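Long-range contact in diaminobutyrate-pyruvate transaminase and L-2,4-diaminobutyrate decarboxylase (Vibrio parahaemolyticus, PDB 2QMA), which probably acts as a pyridoxal-phosphate enzyme pairing transamination with decarboxylation of 2,4-diaminobutyrate, here represented by its C-terminal decarboxylase domain: residues 95-107 and 448-460. Residues are numbered along the deposited sequence; the frame is centred on the assembly and turned at random.
Sequences AIFTQHPDCIAHL and EALTRGIAVLGET
Asp102 O accepts a nearly straight hydrogen bond from Val456 N (2.9 Å, 162° at the hydrogen), and Ala455 CA adds a C-H...O contact to the same oxygen. Val456 returns the link through its own carbonyl, which takes Ile104 N at 3.0 Å, so the two bonds straddle Cys103 and make a single beta bridge between Cys103 and Val456. Beyond this bridge a water donates to both Asp102 OD2 (2.6 Å) and Ile454 O. The Val456 side chain points into residues 95-107: with CG1 anti to the backbone N (chi1 -178°), that methyl meets Ala105 CB at 3.7 Å, while CG2 lies near Cys103 SG and Ile96 CG2. In this fold type I decarboxylase, the bridge ties the loop after helix 80-92 to residues 453-457, which connect helix 438-452, closed by a Schellman motif at Gly453, to strand 458-462. Ala105 CB also presses on Leu457 C (3.3 Å) and covers the centre of one face of the His106 ring. His106 NE2 is hydrogen-bonded to Asp133 OD2 of the second subunit; its side chain lies about 8 Å from that of Lys325, the predicted cofactor lysine, unmodified here. Ile104 CG2 touches Leu457 CD2 at 3.8 Å, the side chains meeting at a slant, and Phe470 packs against both.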
loop_
_atom_site.group_PDB
_atom_site.type_symbol
_atom_site.label_atom_id
_atom_site.label_comp_id
_atom_site.label_asym_id
_atom_site.label_seq_id
_atom_site.Cartn_x
_atom_site.Cartn_y
_atom_site.Cartn_z
ATOM N N ALA A 95 20.951 1.681 7.107
ATOM C CA ALA A 95 20.022 1.364 6.010
ATOM C C ALA A 95 20.786 1.111 4.693
ATOM O O ALA A 95 22.003 1.250 4.628
ATOM C CB ALA A 95 19.048 2.494 5.845
ATOM N N ILE A 96 20.060 0.750 3.644
ATOM C CA ILE A 96 20.674 0.584 2.338
ATOM C C ILE A 96 20.481 1.912 1.596
ATOM O O ILE A 96 19.333 2.327 1.342
ATOM C CB ILE A 96 19.979 -0.611 1.543
ATOM C CG1 ILE A 96 20.119 -1.983 2.264
ATOM C CG2 ILE A 96 20.450 -0.617 0.070
ATOM C CD1 ILE A 96 21.581 -2.617 2.245
ATOM N N PHE A 97 21.589 2.583 1.246
ATOM C CA PHE A 97 21.506 3.883 0.599
ATOM C C PHE A 97 21.475 3.837 -0.927
ATOM O O PHE A 97 22.525 3.725 -1.594
ATOM C CB PHE A 97 22.587 4.820 1.146
ATOM C CG PHE A 97 22.324 5.215 2.564
ATOM C CD1 PHE A 97 21.569 6.359 2.844
ATOM C CD2 PHE A 97 22.779 4.426 3.613
ATOM C CE1 PHE A 97 21.283 6.726 4.161
ATOM C CE2 PHE A 97 22.487 4.787 4.931
ATOM C CZ PHE A 97 21.713 5.945 5.180
ATOM N N THR A 98 20.254 3.928 -1.460
ATOM C CA THR A 98 20.050 3.928 -2.917
ATOM C C THR A 98 20.709 5.131 -3.555
ATOM O O THR A 98 20.954 5.134 -4.776
ATOM C CB THR A 98 18.552 3.989 -3.301
ATOM O OG1 THR A 98 17.987 5.235 -2.844
ATOM C CG2 THR A 98 17.795 2.786 -2.764
ATOM N N GLN A 99 21.018 6.141 -2.722
ATOM C CA GLN A 99 21.634 7.382 -3.212
ATOM C C GLN A 99 23.119 7.222 -3.446
ATOM O O GLN A 99 23.737 8.094 -4.055
ATOM C CB GLN A 99 21.405 8.552 -2.249
ATOM C CG GLN A 99 19.958 9.001 -2.144
ATOM C CD GLN A 99 19.157 8.269 -1.043
ATOM O OE1 GLN A 99 19.645 7.343 -0.354
ATOM N NE2 GLN A 99 17.921 8.718 -0.863
ATOM N N HIS A 100 23.701 6.146 -2.923
ATOM C CA HIS A 100 25.112 5.900 -3.139
ATOM C C HIS A 100 25.319 5.187 -4.492
ATOM O O HIS A 100 24.584 4.216 -4.797
ATOM C CB HIS A 100 25.721 5.069 -1.995
ATOM C CG HIS A 100 27.228 5.072 -2.028
ATOM N ND1 HIS A 100 27.959 4.257 -2.874
ATOM C CD2 HIS A 100 28.132 5.845 -1.377
ATOM C CE1 HIS A 100 29.248 4.530 -2.731
ATOM N NE2 HIS A 100 29.379 5.466 -1.807
ATOM N N PRO A 101 26.307 5.633 -5.291
ATOM C CA PRO A 101 26.512 5.047 -6.620
ATOM C C PRO A 101 26.704 3.537 -6.632
ATOM O O PRO A 101 26.446 2.920 -7.638
ATOM C CB PRO A 101 27.815 5.699 -7.123
ATOM C CG PRO A 101 28.105 6.825 -6.166
ATOM C CD PRO A 101 27.270 6.727 -4.983
ATOM N N ASP A 102 27.203 2.968 -5.544
ATOM C CA ASP A 102 27.549 1.539 -5.515
ATOM C C ASP A 102 26.366 0.694 -5.033
ATOM O O ASP A 102 26.455 -0.510 -4.902
ATOM C CB ASP A 102 28.833 1.317 -4.680
ATOM C CG ASP A 102 30.066 1.953 -5.326
ATOM O OD1 ASP A 102 30.136 1.998 -6.580
ATOM O OD2 ASP A 102 30.960 2.398 -4.564
ATOM N N CYS A 103 25.231 1.353 -4.834
ATOM C CA CYS A 103 23.953 0.659 -4.644
ATOM C C CYS A 103 23.239 0.524 -6.002
ATOM O O CYS A 103 22.673 1.485 -6.512
ATOM C CB CYS A 103 23.103 1.407 -3.640
ATOM S SG CYS A 103 21.615 0.456 -3.193
ATOM N N ILE A 104 23.291 -0.668 -6.603
ATOM C CA ILE A 104 23.054 -0.778 -8.040
ATOM C C ILE A 104 22.566 -2.162 -8.444
ATOM O O ILE A 104 22.889 -2.633 -9.542
ATOM C CB ILE A 104 24.369 -0.389 -8.840
ATOM C CG1 ILE A 104 24.023 0.068 -10.255
ATOM C CG2 ILE A 104 25.377 -1.514 -8.827
ATOM C CD1 ILE A 104 25.146 0.843 -11.029
ATOM N N ALA A 105 21.789 -2.814 -7.566
ATOM C CA ALA A 105 21.408 -4.207 -7.744
ATOM C C ALA A 105 20.041 -4.408 -8.431
ATOM O O ALA A 105 19.927 -5.206 -9.373
ATOM C CB ALA A 105 21.379 -4.911 -6.393
ATOM N N HIS A 106 19.027 -3.706 -7.921
ATOM C CA HIS A 106 17.607 -4.062 -8.124
ATOM C C HIS A 106 16.797 -2.884 -8.618
ATOM O O HIS A 106 17.305 -1.753 -8.722
ATOM C CB HIS A 106 16.993 -4.496 -6.772
ATOM C CG HIS A 106 17.788 -5.538 -6.047
ATOM N ND1 HIS A 106 18.091 -6.763 -6.601
ATOM C CD2 HIS A 106 18.310 -5.552 -4.800
ATOM C CE1 HIS A 106 18.784 -7.478 -5.736
ATOM N NE2 HIS A 106 18.944 -6.762 -4.639
ATOM N N LEU A 107 15.515 -3.133 -8.891
ATOM C CA LEU A 107 14.614 -2.046 -9.266
ATOM C C LEU A 107 14.159 -1.326 -8.008
ATOM O O LEU A 107 12.980 -1.348 -7.639
ATOM C CB LEU A 107 13.442 -2.587 -10.094
ATOM C CG LEU A 107 13.858 -3.041 -11.500
ATOM C CD1 LEU A 107 12.732 -3.836 -12.196
ATOM C CD2 LEU A 107 14.272 -1.862 -12.410
ATOM N N GLU A 448 29.810 -10.971 -0.063
ATOM C CA GLU A 448 30.867 -10.192 0.597
ATOM C C GLU A 448 30.809 -8.689 0.304
ATOM O O GLU A 448 30.982 -7.880 1.206
ATOM C CB GLU A 448 32.247 -10.736 0.209
ATOM C CG GLU A 448 32.572 -12.011 0.918
ATOM C CD GLU A 448 32.306 -11.864 2.390
ATOM O OE1 GLU A 448 32.952 -10.987 3.018
ATOM O OE2 GLU A 448 31.420 -12.592 2.897
ATOM N N ALA A 449 30.556 -8.316 -0.951
ATOM C CA ALA A 449 30.413 -6.903 -1.278
ATOM C C ALA A 449 29.240 -6.288 -0.495
ATOM O O ALA A 449 29.354 -5.177 0.041
ATOM C CB ALA A 449 30.243 -6.694 -2.801
ATOM N N LEU A 450 28.137 -7.033 -0.392
ATOM C CA LEU A 450 26.974 -6.581 0.393
ATOM C C LEU A 450 27.277 -6.425 1.910
ATOM O O LEU A 450 27.037 -5.365 2.513
ATOM C CB LEU A 450 25.796 -7.555 0.189
ATOM C CG LEU A 450 24.595 -7.357 1.128
ATOM C CD1 LEU A 450 24.015 -6.013 0.927
ATOM C CD2 LEU A 450 23.537 -8.394 0.851
ATOM N N THR A 451 27.790 -7.483 2.522
ATOM C CA THR A 451 28.012 -7.471 3.981
ATOM C C THR A 451 29.157 -6.551 4.453
ATOM O O THR A 451 29.157 -6.058 5.591
ATOM C CB THR A 451 28.116 -8.905 4.585
ATOM O OG1 THR A 451 29.104 -9.682 3.894
ATOM C CG2 THR A 451 26.772 -9.619 4.452
ATOM N N ARG A 452 30.118 -6.288 3.578
ATOM C CA ARG A 452 31.115 -5.259 3.893
ATOM C C ARG A 452 30.593 -3.854 3.568
ATOM O O ARG A 452 31.149 -2.868 4.016
ATOM C CB ARG A 452 32.415 -5.534 3.176
ATOM C CG ARG A 452 32.978 -6.838 3.627
ATOM C CD ARG A 452 34.247 -7.137 2.937
ATOM N NE ARG A 452 34.505 -8.572 2.979
ATOM C CZ ARG A 452 35.665 -9.105 2.630
ATOM N NH1 ARG A 452 36.648 -8.315 2.202
ATOM N NH2 ARG A 452 35.833 -10.416 2.690
ATOM N N GLY A 453 29.499 -3.788 2.805
ATOM C CA GLY A 453 28.909 -2.516 2.384
ATOM C C GLY A 453 29.696 -1.800 1.296
ATOM O O GLY A 453 29.688 -0.567 1.203
ATOM N N ILE A 454 30.436 -2.569 0.519
ATOM C CA ILE A 454 31.217 -2.037 -0.588
ATOM C C ILE A 454 30.297 -1.774 -1.787
ATOM O O ILE A 454 30.393 -0.757 -2.443
ATOM C CB ILE A 454 32.263 -3.065 -1.025
ATOM C CG1 ILE A 454 33.296 -3.269 0.087
ATOM C CG2 ILE A 454 32.948 -2.618 -2.342
ATOM C CD1 ILE A 454 34.081 -4.602 -0.114
ATOM N N ALA A 455 29.408 -2.718 -2.051
ATOM C CA ALA A 455 28.493 -2.598 -3.173
ATOM C C ALA A 455 27.286 -3.505 -2.962
ATOM O O ALA A 455 27.397 -4.608 -2.381
ATOM C CB ALA A 455 29.181 -2.934 -4.500
ATOM N N VAL A 456 26.152 -3.008 -3.448
ATOM C CA VAL A 456 24.905 -3.765 -3.513
ATOM C C VAL A 456 24.700 -4.199 -4.969
ATOM O O VAL A 456 24.361 -3.385 -5.843
ATOM C CB VAL A 456 23.685 -2.977 -2.967
ATOM C CG1 VAL A 456 22.422 -3.882 -3.034
ATOM C CG2 VAL A 456 23.951 -2.507 -1.490
ATOM N N LEU A 457 24.938 -5.483 -5.223
ATOM C CA LEU A 457 24.948 -6.028 -6.578
ATOM C C LEU A 457 23.854 -7.071 -6.729
ATOM O O LEU A 457 23.517 -7.753 -5.767
ATOM C CB LEU A 457 26.282 -6.712 -6.869
ATOM C CG LEU A 457 27.500 -5.797 -6.809
ATOM C CD1 LEU A 457 28.787 -6.589 -7.002
ATOM C CD2 LEU A 457 27.347 -4.633 -7.825
ATOM N N GLY A 458 23.310 -7.187 -7.931
ATOM C CA GLY A 458 22.276 -8.210 -8.198
ATOM C C GLY A 458 22.947 -9.545 -8.519
ATOM O O GLY A 458 24.117 -9.577 -8.882
ATOM N N GLU A 459 22.224 -10.657 -8.383
ATOM C CA GLU A 459 22.790 -11.922 -8.833
ATOM C C GLU A 459 21.709 -12.755 -9.450
ATOM O O GLU A 459 20.599 -12.824 -8.931
ATOM C CB GLU A 459 23.589 -12.677 -7.738
ATOM C CG GLU A 459 22.881 -13.770 -6.978
ATOM C CD GLU A 459 23.844 -14.611 -6.132
ATOM O OE1 GLU A 459 24.098 -15.794 -6.487
ATOM O OE2 GLU A 459 24.369 -14.079 -5.131
ATOM N N THR A 460 21.999 -13.327 -10.607
ATOM C CA THR A 460 21.000 -14.162 -11.245
ATOM C C THR A 460 21.642 -15.353 -11.953
ATOM O O THR A 460 22.806 -15.664 -11.719
ATOM C CB THR A 460 20.062 -13.332 -12.136
ATOM O OG1 THR A 460 18.912 -14.120 -12.486
ATOM C CG2 THR A 460 20.795 -12.782 -13.407
HETATM O O HOH W 1 31.278 1.755 -2.073
#